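Local structure of D-alanyl-D-alanine carboxypeptidase (Enterococcus faecalis V583, 5ZHF) at residues W41-V46 against R195-E200; G88-V93 against G152-G157; E109-Y114 against A126-W131. The protein removes the C-terminal D-alanine from peptidoglycan-derived pentapeptides as a zinc-dependent DD-carboxypeptidase of vancomycin resistance, family M15B. All coordinates share one frame; numbering follows the deposited sequence.

Contact 1 (W41-V46 against R195-E200); sequences WSLILV and RYVGIE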
loop_
_atom_site.group_PDB
_atom_site.type_symbol
_atom_site.label_atom_id
_atom_site.label_comp_id
_atom_site.label_asym_id
_atom_site.label_seq_id
_atom_site.Cartn_x
_atom_site.Cartn_y
_atom_site.Cartn_z
ATOM N N TRP A 41 15.154 8.460 -1.487
ATOM C CA TRP A 41 13.857 8.952 -1.028
ATOM C C TRP A 41 12.741 7.909 -1.185
ATOM O O TRP A 41 11.921 7.786 -0.299
ATOM C CB TRP A 41 13.456 10.244 -1.769
ATOM C CG TRP A 41 13.139 10.016 -3.193
ATOM C CD1 TRP A 41 14.013 9.933 -4.217
ATOM C CD2 TRP A 41 11.842 9.798 -3.756
ATOM N NE1 TRP A 41 13.366 9.668 -5.382
ATOM C CE2 TRP A 41 12.023 9.573 -5.131
ATOM C CE3 TRP A 41 10.555 9.753 -3.225
ATOM C CZ2 TRP A 41 10.957 9.338 -6.006
ATOM C CZ3 TRP A 41 9.494 9.515 -4.101
ATOM C CH2 TRP A 41 9.707 9.294 -5.457
ATOM N N SER A 42 12.785 7.136 -2.259
ATOM C CA SER A 42 11.666 6.219 -2.599
ATOM C C SER A 42 11.776 4.903 -1.839
ATOM O O SER A 42 10.882 4.050 -1.918
ATOM C CB SER A 42 11.589 5.977 -4.099
ATOM O OG SER A 42 12.731 5.312 -4.625
ATOM N N LEU A 43 12.877 4.729 -1.113
ATOM C CA LEU A 43 13.118 3.497 -0.367
ATOM C C LEU A 43 12.888 3.660 1.134
ATOM O O LEU A 43 13.216 2.745 1.909
ATOM C CB LEU A 43 14.542 2.995 -0.630
ATOM C CG LEU A 43 14.791 2.320 -1.963
ATOM C CD1 LEU A 43 16.265 1.924 -2.036
ATOM C CD2 LEU A 43 13.897 1.101 -2.146
ATOM N N ILE A 44 12.302 4.780 1.555
ATOM C CA ILE A 44 11.985 5.001 2.944
ATOM C C ILE A 44 11.140 3.857 3.542
ATOM O O ILE A 44 10.180 3.400 2.923
ATOM C CB ILE A 44 11.332 6.384 3.190
ATOM C CG1 ILE A 44 11.237 6.651 4.697
ATOM C CG2 ILE A 44 9.981 6.511 2.490
ATOM C CD1 ILE A 44 10.808 8.068 5.051
ATOM N N LEU A 45 11.575 3.351 4.690
ATOM C CA LEU A 45 10.892 2.270 5.368
ATOM C C LEU A 45 9.938 2.807 6.419
ATOM O O LEU A 45 10.354 3.491 7.363
ATOM C CB LEU A 45 11.920 1.321 5.989
ATOM C CG LEU A 45 11.348 0.058 6.645
ATOM C CD1 LEU A 45 10.509 -0.748 5.656
ATOM C CD2 LEU A 45 12.462 -0.813 7.214
ATOM N N VAL A 46 8.637 2.502 6.259
ATOM C CA VAL A 46 7.617 2.842 7.246
ATOM C C VAL A 46 6.882 1.563 7.630
ATOM O O VAL A 46 6.304 0.884 6.784
ATOM C CB VAL A 46 6.617 3.914 6.744
ATOM C CG1 VAL A 46 5.485 4.131 7.741
ATOM C CG2 VAL A 46 7.367 5.215 6.505
ATOM N N ARG A 195 3.014 -0.060 -3.157
ATOM C CA ARG A 195 3.967 0.942 -2.636
ATOM C C ARG A 195 4.936 1.293 -3.737
ATOM O O ARG A 195 5.503 0.397 -4.377
ATOM C CB ARG A 195 4.720 0.355 -1.435
ATOM C CG ARG A 195 6.017 1.042 -1.024
ATOM C CD ARG A 195 5.841 2.495 -0.614
ATOM N NE ARG A 195 7.166 3.103 -0.580
ATOM C CZ ARG A 195 7.994 3.124 0.445
ATOM N NH1 ARG A 195 7.644 2.651 1.639
ATOM N NH2 ARG A 195 9.197 3.688 0.278
ATOM N N TYR A 196 5.121 2.591 -3.971
ATOM C CA TYR A 196 6.116 3.044 -4.920
ATOM C C TYR A 196 7.508 3.016 -4.273
ATOM O O TYR A 196 7.735 3.675 -3.251
ATOM C CB TYR A 196 5.846 4.460 -5.385
ATOM C CG TYR A 196 6.833 4.894 -6.450
ATOM C CD1 TYR A 196 6.706 4.455 -7.764
ATOM C CD2 TYR A 196 7.938 5.695 -6.118
ATOM C CE1 TYR A 196 7.613 4.842 -8.744
ATOM C CE2 TYR A 196 8.851 6.086 -7.092
ATOM C CZ TYR A 196 8.697 5.664 -8.386
ATOM O OH TYR A 196 9.585 6.064 -9.365
ATOM N N VAL A 197 8.408 2.269 -4.906
ATOM C CA VAL A 197 9.848 2.300 -4.570
ATOM C C VAL A 197 10.767 2.689 -5.736
ATOM O O VAL A 197 11.997 2.851 -5.533
ATOM C CB VAL A 197 10.280 0.948 -4.000
ATOM C CG1 VAL A 197 9.613 0.713 -2.665
ATOM C CG2 VAL A 197 10.021 -0.188 -4.979
ATOM N N GLY A 198 10.216 2.804 -6.950
ATOM C CA GLY A 198 10.986 3.050 -8.168
ATOM C C GLY A 198 11.242 1.776 -8.912
ATOM O O GLY A 198 11.238 0.684 -8.336
ATOM N N ILE A 199 11.464 1.907 -10.212
ATOM C CA ILE A 199 11.536 0.772 -11.112
ATOM C C ILE A 199 12.721 -0.142 -10.779
ATOM O O ILE A 199 12.568 -1.348 -10.757
ATOM C CB ILE A 199 11.540 1.239 -12.590
ATOM C CG1 ILE A 199 10.161 1.850 -12.937
ATOM C CG2 ILE A 199 11.831 0.091 -13.540
ATOM C CD1 ILE A 199 10.100 2.686 -14.193
ATOM N N GLU A 200 13.875 0.452 -10.473
ATOM C CA GLU A 200 15.095 -0.335 -10.168
ATOM C C GLU A 200 14.872 -1.299 -9.004
ATOM O O GLU A 200 15.056 -2.504 -9.137
ATOM C CB GLU A 200 16.260 0.607 -9.851
ATOM C CG GLU A 200 17.603 -0.072 -9.638
ATOM C CD GLU A 200 18.720 0.944 -9.455
ATOM O OE1 GLU A 200 19.199 1.102 -8.312
ATOM O OE2 GLU A 200 19.099 1.605 -10.446
#
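R195 points its guanidinium at the carbonyls of S42 and I44. This joins the segment before strand 60-62, near the start of the modelled chain, to the end of strand 193-196, in the central antiparallel sheet of this M15B peptidase. The grip on I44 is end-on, with both terminal nitrogens on one oxygen. R195 NH1 reaches I44 O at 2.9 Å, nearly along the C=O axis, and R195 NH2 reaches it in the carbonyl plane, on a lone pair. I44 O lies in the guanidinium plane. The other bond of R195 NH2 goes to S42 O at 2.8 Å and comes from above that carbonyl plane. The third nitrogen, R195 NE, donates to Y196 O of its own strand at 2.8 Å, which restrains the rotation of the group. The charge is met by E139, whose OE2 forms a salt bridge with R195 NH1. R195 follows the zinc ligand H193 closely in sequence, but its side chain is about 9 Å from the metal.

W41 and Y196 add an aromatic pair. Their planes are near parallel, 28° apart, but slid so that the rings barely overlap. The touch is between W41 CH2 and Y196 CE2, 3.7 Å apart. S42 CB lies over the centre of one face of the indole. Y196 also meets Y76 and, edge-to-face, F173. L43 CD2 rests on V197 CB at 4.1 Å, the two side chains crossing at about a right angle.

S42 OG sits between its backbone N and carbonyl carbon (chi1 64°). From there S42 OG donates to V197 O at 2.7 Å, approaching from above the carbonyl plane.

Contact 2 (G88-V93 against G152-G157); sequences GVYPIV and GIHSTG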
loop_
_atom_site.group_PDB
_atom_site.type_symbol
_atom_site.label_atom_id
_atom_site.label_comp_id
_atom_site.label_asym_id
_atom_site.label_seq_id
_atom_site.Cartn_x
_atom_site.Cartn_y
_atom_site.Cartn_z
ATOM N N GLY A 88 -7.250 -4.309 -20.878
ATOM C CA GLY A 88 -8.650 -4.538 -20.488
ATOM C C GLY A 88 -8.885 -4.700 -18.995
ATOM O O GLY A 88 -9.898 -5.285 -18.570
ATOM N N VAL A 89 -7.976 -4.159 -18.178
ATOM C CA VAL A 89 -8.063 -4.263 -16.730
ATOM C C VAL A 89 -8.293 -2.844 -16.207
ATOM O O VAL A 89 -7.557 -1.930 -16.559
ATOM C CB VAL A 89 -6.765 -4.883 -16.157
ATOM C CG1 VAL A 89 -6.760 -4.785 -14.645
ATOM C CG2 VAL A 89 -6.642 -6.331 -16.600
ATOM N N TYR A 90 -9.353 -2.632 -15.417
ATOM C CA TYR A 90 -9.804 -1.279 -15.071
ATOM C C TYR A 90 -9.737 -1.000 -13.565
ATOM O O TYR A 90 -10.662 -1.339 -12.817
ATOM C CB TYR A 90 -11.238 -1.074 -15.612
ATOM C CG TYR A 90 -11.197 -0.966 -17.106
ATOM C CD1 TYR A 90 -11.211 -2.114 -17.895
ATOM C CD2 TYR A 90 -11.056 0.267 -17.723
ATOM C CE1 TYR A 90 -11.136 -2.026 -19.270
ATOM C CE2 TYR A 90 -10.968 0.367 -19.101
ATOM C CZ TYR A 90 -10.998 -0.779 -19.859
ATOM O OH TYR A 90 -10.921 -0.668 -21.237
ATOM N N PRO A 91 -8.607 -0.439 -13.090
ATOM C CA PRO A 91 -8.468 -0.206 -11.660
ATOM C C PRO A 91 -8.942 1.173 -11.216
ATOM O O PRO A 91 -9.163 2.060 -12.039
ATOM C CB PRO A 91 -6.944 -0.349 -11.415
ATOM C CG PRO A 91 -6.324 -0.109 -12.755
ATOM C CD PRO A 91 -7.358 -0.176 -13.822
ATOM N N ILE A 92 -9.054 1.343 -9.910
ATOM C CA ILE A 92 -9.316 2.640 -9.292
ATOM C C ILE A 92 -8.396 2.774 -8.086
ATOM O O ILE A 92 -7.997 1.762 -7.487
ATOM C CB ILE A 92 -10.788 2.788 -8.812
ATOM C CG1 ILE A 92 -11.124 1.744 -7.734
ATOM C CG2 ILE A 92 -11.769 2.650 -9.984
ATOM C CD1 ILE A 92 -12.470 1.988 -7.045
ATOM N N VAL A 93 -8.117 4.009 -7.705
ATOM C CA VAL A 93 -7.382 4.280 -6.470
ATOM C C VAL A 93 -8.418 4.437 -5.368
ATOM O O VAL A 93 -9.073 5.481 -5.244
ATOM C CB VAL A 93 -6.492 5.523 -6.565
ATOM C CG1 VAL A 93 -5.785 5.772 -5.219
ATOM C CG2 VAL A 93 -5.481 5.401 -7.708
ATOM N N GLY A 152 -15.188 -2.594 -10.814
ATOM C CA GLY A 152 -16.359 -3.425 -10.489
ATOM C C GLY A 152 -17.127 -3.816 -11.731
ATOM O O GLY A 152 -17.408 -5.017 -11.950
ATOM N N ILE A 153 -17.439 -2.804 -12.545
ATOM C CA ILE A 153 -18.225 -2.975 -13.770
ATOM C C ILE A 153 -17.489 -3.573 -14.968
ATOM O O ILE A 153 -18.093 -4.334 -15.691
ATOM C CB ILE A 153 -18.968 -1.678 -14.184
ATOM C CG1 ILE A 153 -18.021 -0.506 -14.441
ATOM C CG2 ILE A 153 -20.021 -1.313 -13.128
ATOM C CD1 ILE A 153 -18.709 0.733 -14.976
ATOM N N HIS A 154 -16.209 -3.250 -15.169
ATOM C CA HIS A 154 -15.406 -3.849 -16.256
ATOM C C HIS A 154 -14.481 -4.947 -15.768
ATOM O O HIS A 154 -14.193 -5.872 -16.524
ATOM C CB HIS A 154 -14.572 -2.813 -16.995
ATOM C CG HIS A 154 -15.376 -1.726 -17.611
ATOM N ND1 HIS A 154 -15.461 -0.464 -17.060
ATOM C CD2 HIS A 154 -16.148 -1.709 -18.725
ATOM C CE1 HIS A 154 -16.251 0.284 -17.812
ATOM N NE2 HIS A 154 -16.676 -0.447 -18.830
ATOM N N SER A 155 -14.012 -4.843 -14.520
ATOM C CA SER A 155 -13.100 -5.813 -13.939
ATOM C C SER A 155 -13.540 -6.194 -12.529
ATOM O O SER A 155 -14.134 -5.367 -11.817
ATOM C CB SER A 155 -11.681 -5.208 -13.896
ATOM O OG SER A 155 -11.225 -4.826 -15.201
ATOM N N THR A 156 -13.228 -7.424 -12.125
ATOM C CA THR A 156 -13.376 -7.885 -10.752
ATOM C C THR A 156 -12.105 -7.571 -9.962
ATOM O O THR A 156 -11.038 -7.373 -10.560
ATOM C CB THR A 156 -13.531 -9.405 -10.662
ATOM O OG1 THR A 156 -12.378 -10.045 -11.236
ATOM C CG2 THR A 156 -14.799 -9.872 -11.385
ATOM N N GLY A 157 -12.226 -7.586 -8.635
ATOM C CA GLY A 157 -11.080 -7.416 -7.724
ATOM C C GLY A 157 -9.933 -8.346 -8.061
ATOM O O GLY A 157 -8.791 -7.901 -8.226
HETATM O O HOH W 1 -10.652 -7.125 -16.434
#
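S155 OG is anti to its own carbonyl carbon (chi1 -58°), and in that position it meets the backbone N of Y90. Y90 CG is likewise anti to its carbonyl carbon (chi1 -71°), on the side where H154 CB lies. The contact joins two loops. One follows a Schellman motif that ends helix 74-86, with G88 as the C-prime residue, and leads into edge strand 91-95. The other runs from strand 145-150 to helix 157-167.

The one direct hydrogen bond between the segments is donated by Y90 N to S155 OG at 2.9 Å. S155 OG also lies in the plane of the Y90 ring, at its edge, 3.8 Å from Y90 CD1. The serine is buried, and its hydroxyl is held by the Y90 amide and by a water.

H154 approaches the tyrosine from over the ring. H154 CB touches Y90 CD1 at 3.5 Å, and H154 CG lies over one face of the phenol, offset toward the rim. The two rings meet obliquely, with their planes 43° apart. The polar end of H154 is held elsewhere, with ND1 bonded to D151 OD2. D151 OD1 also takes the S155 amide, so one carboxylate fixes two neighbouring residues of the loop.

The contact lies at the surface, away from the zinc. A water closes it, donating to G88 O at 2.9 Å and lying 2.7 Å from S155 OG.

Contact 3 (E109-Y114 against A126-W131); sequences EKVAEY and AEAETW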
loop_
_atom_site.group_PDB
_atom_site.type_symbol
_atom_site.label_atom_id
_atom_site.label_comp_id
_atom_site.label_asym_id
_atom_site.label_seq_id
_atom_site.Cartn_x
_atom_site.Cartn_y
_atom_site.Cartn_z
ATOM N N GLU A 109 -12.323 1.778 13.001
ATOM C CA GLU A 109 -13.391 1.038 12.320
ATOM C C GLU A 109 -13.050 -0.451 12.214
ATOM O O GLU A 109 -13.931 -1.292 12.387
ATOM C CB GLU A 109 -13.739 1.662 10.955
ATOM C CG GLU A 109 -14.548 2.946 11.139
ATOM C CD GLU A 109 -14.888 3.710 9.859
ATOM O OE1 GLU A 109 -16.080 4.133 9.712
ATOM O OE2 GLU A 109 -13.972 3.915 9.016
ATOM N N LYS A 110 -11.780 -0.775 11.973
ATOM C CA LYS A 110 -11.334 -2.181 11.951
ATOM C C LYS A 110 -11.408 -2.806 13.341
ATOM O O LYS A 110 -11.826 -3.970 13.457
ATOM C CB LYS A 110 -9.916 -2.324 11.373
ATOM C CG LYS A 110 -9.428 -3.754 11.113
ATOM C CD LYS A 110 -10.290 -4.569 10.158
ATOM C CE LYS A 110 -10.344 -4.016 8.740
ATOM N NZ LYS A 110 -11.504 -4.568 7.971
ATOM N N VAL A 111 -11.009 -2.059 14.370
ATOM C CA VAL A 111 -11.127 -2.523 15.772
ATOM C C VAL A 111 -12.608 -2.842 16.088
ATOM O O VAL A 111 -12.935 -3.907 16.622
ATOM C CB VAL A 111 -10.539 -1.497 16.769
ATOM C CG1 VAL A 111 -10.881 -1.856 18.228
ATOM C CG2 VAL A 111 -9.016 -1.382 16.613
ATOM N N ALA A 112 -13.506 -1.953 15.677
ATOM C CA ALA A 112 -14.941 -2.163 15.902
ATOM C C ALA A 112 -15.468 -3.419 15.201
ATOM O O ALA A 112 -16.316 -4.127 15.755
ATOM C CB ALA A 112 -15.737 -0.942 15.458
ATOM N N GLU A 113 -15.007 -3.678 13.978
ATOM C CA GLU A 113 -15.391 -4.902 13.261
ATOM C C GLU A 113 -14.983 -6.159 14.022
ATOM O O GLU A 113 -15.748 -7.124 14.069
ATOM C CB GLU A 113 -14.793 -4.948 11.859
ATOM C CG GLU A 113 -15.459 -4.008 10.879
ATOM C CD GLU A 113 -14.657 -3.841 9.592
ATOM O OE1 GLU A 113 -13.723 -4.639 9.340
ATOM O OE2 GLU A 113 -14.972 -2.897 8.824
ATOM N N TYR A 114 -13.780 -6.160 14.588
ATOM C CA TYR A 114 -13.357 -7.287 15.439
ATOM C C TYR A 114 -14.171 -7.390 16.715
ATOM O O TYR A 114 -14.599 -8.496 17.072
ATOM C CB TYR A 114 -11.858 -7.245 15.750
ATOM C CG TYR A 114 -11.051 -7.847 14.626
ATOM C CD1 TYR A 114 -11.065 -9.231 14.402
ATOM C CD2 TYR A 114 -10.303 -7.044 13.756
ATOM C CE1 TYR A 114 -10.350 -9.803 13.361
ATOM C CE2 TYR A 114 -9.576 -7.603 12.717
ATOM C CZ TYR A 114 -9.604 -8.983 12.514
ATOM O OH TYR A 114 -8.875 -9.559 11.490
ATOM N N ALA A 126 -5.097 -5.490 18.790
ATOM C CA ALA A 126 -3.980 -6.324 18.334
ATOM C C ALA A 126 -4.273 -7.042 17.014
ATOM O O ALA A 126 -3.403 -7.148 16.147
ATOM C CB ALA A 126 -3.601 -7.333 19.410
ATOM N N GLU A 127 -5.502 -7.515 16.845
ATOM C CA GLU A 127 -5.882 -8.167 15.602
ATOM C C GLU A 127 -6.015 -7.157 14.451
ATOM O O GLU A 127 -5.623 -7.446 13.332
ATOM C CB GLU A 127 -7.180 -8.959 15.796
ATOM C CG GLU A 127 -7.396 -10.051 14.770
ATOM C CD GLU A 127 -6.362 -11.149 14.852
ATOM O OE1 GLU A 127 -6.309 -11.854 15.884
ATOM O OE2 GLU A 127 -5.606 -11.299 13.876
ATOM N N ALA A 128 -6.565 -5.977 14.736
ATOM C CA ALA A 128 -6.731 -4.926 13.726
ATOM C C ALA A 128 -5.400 -4.462 13.130
ATOM O O ALA A 128 -5.347 -4.110 11.952
ATOM C CB ALA A 128 -7.463 -3.734 14.310
ATOM N N GLU A 129 -4.350 -4.466 13.950
ATOM C CA GLU A 129 -3.025 -3.990 13.537
ATOM C C GLU A 129 -2.377 -4.857 12.436
ATOM O O GLU A 129 -1.531 -4.368 11.688
ATOM C CB GLU A 129 -2.108 -3.878 14.764
ATOM C CG GLU A 129 -0.874 -3.017 14.575
ATOM C CD GLU A 129 -0.298 -2.479 15.881
ATOM O OE1 GLU A 129 -0.891 -2.707 16.961
ATOM O OE2 GLU A 129 0.751 -1.802 15.825
ATOM N N THR A 130 -2.793 -6.119 12.314
ATOM C CA THR A 130 -2.341 -6.983 11.213
ATOM C C THR A 130 -2.902 -6.539 9.862
ATOM O O THR A 130 -2.459 -7.054 8.835
ATOM C CB THR A 130 -2.693 -8.481 11.418
ATOM O OG1 THR A 130 -4.122 -8.667 11.400
ATOM C CG2 THR A 130 -2.122 -9.007 12.727
ATOM N N TRP A 131 -3.881 -5.617 9.877
ATOM C CA TRP A 131 -4.494 -5.031 8.681
ATOM C C TRP A 131 -4.288 -3.537 8.499
ATOM O O TRP A 131 -4.061 -3.079 7.379
ATOM C CB TRP A 131 -6.011 -5.279 8.700
ATOM C CG TRP A 131 -6.391 -6.733 8.691
ATOM C CD1 TRP A 131 -6.809 -7.463 9.761
ATOM C CD2 TRP A 131 -6.396 -7.627 7.568
ATOM N NE1 TRP A 131 -7.072 -8.758 9.379
ATOM C CE2 TRP A 131 -6.819 -8.888 8.043
ATOM C CE3 TRP A 131 -6.060 -7.493 6.211
ATOM C CZ2 TRP A 131 -6.950 -10.006 7.198
ATOM C CZ3 TRP A 131 -6.172 -8.600 5.378
ATOM C CH2 TRP A 131 -6.618 -9.846 5.884
#
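V111 of helix 100-116 and A128 near the end of helix 121-128 mark the closest backbone approach, with their CA atoms 5.4 Å apart. A128 points its methyl at the first helix. A128 CB meets V111 CG2 at 3.6 Å and K110 CG at 3.8 Å. The small alanine side chain fits this close backbone spacing.

Y114 carries much of the rest. Its CG is anti to the carbonyl carbon (chi1 -83°). The ring has E127 CG over one face and W131 NE1 at its edge. E127 crosses it at about a right angle. E127 CG is offset toward the rim, 3.6 Å from the centroid of the Y114 ring. This is a CH-pi contact made by the aliphatic part of the glutamate.

Y114 OH accepts a hydrogen bond from W131 NE1 at 2.9 Å. The bond is bent, 133° at the hydrogen, and the hydroxyl is tilted 22° from the indole plane. W131 belongs to the substrate-binding site, and its side chain is about 3 Å from that of E190, the probable proton donor and acceptor. This is consistent with Y114 being a second-shell partner of the tryptophan.

K110 bends at chi2 and chi3. K110 NZ forms a salt bridge with E113 OE1, 2.6 Å away on the syn side of the carboxylate. It also bonds a tetraethylene glycol, probably from the crystallisation liquor. The ammonium is too far from the indole for more than a weak cation-pi attraction.

The two helices follow each other in the chain, and Y119, in the connection between them, meets Y114 edge-to-face. V111 also packs on A124 and K125 of helix 121-128. After that helix the chain turns, and T130 bonds to S188 in the loop before strand 193-196.

The three contacts are nested along the chain. Contact 3 lies inside the loop closed by contact 2, and contact 2 inside the loop closed by contact 1. They are well separated, with centres 25 to 27 Å apart, and none touches another. Contacts 1 and 2 reach the same four-stranded antiparallel sheet, through strand 193-196 and edge strand 91-95. Strand 91-95 is followed by helix 100-116, which carries the first segment of contact 3. Contacts 1 and 3 lie on opposite sides of the chain's centre. Contact 1 thus ties the start of the modelled chain to the sheet, contact 2 joins loops at its edge, and contact 3 holds W131 of the substrate site.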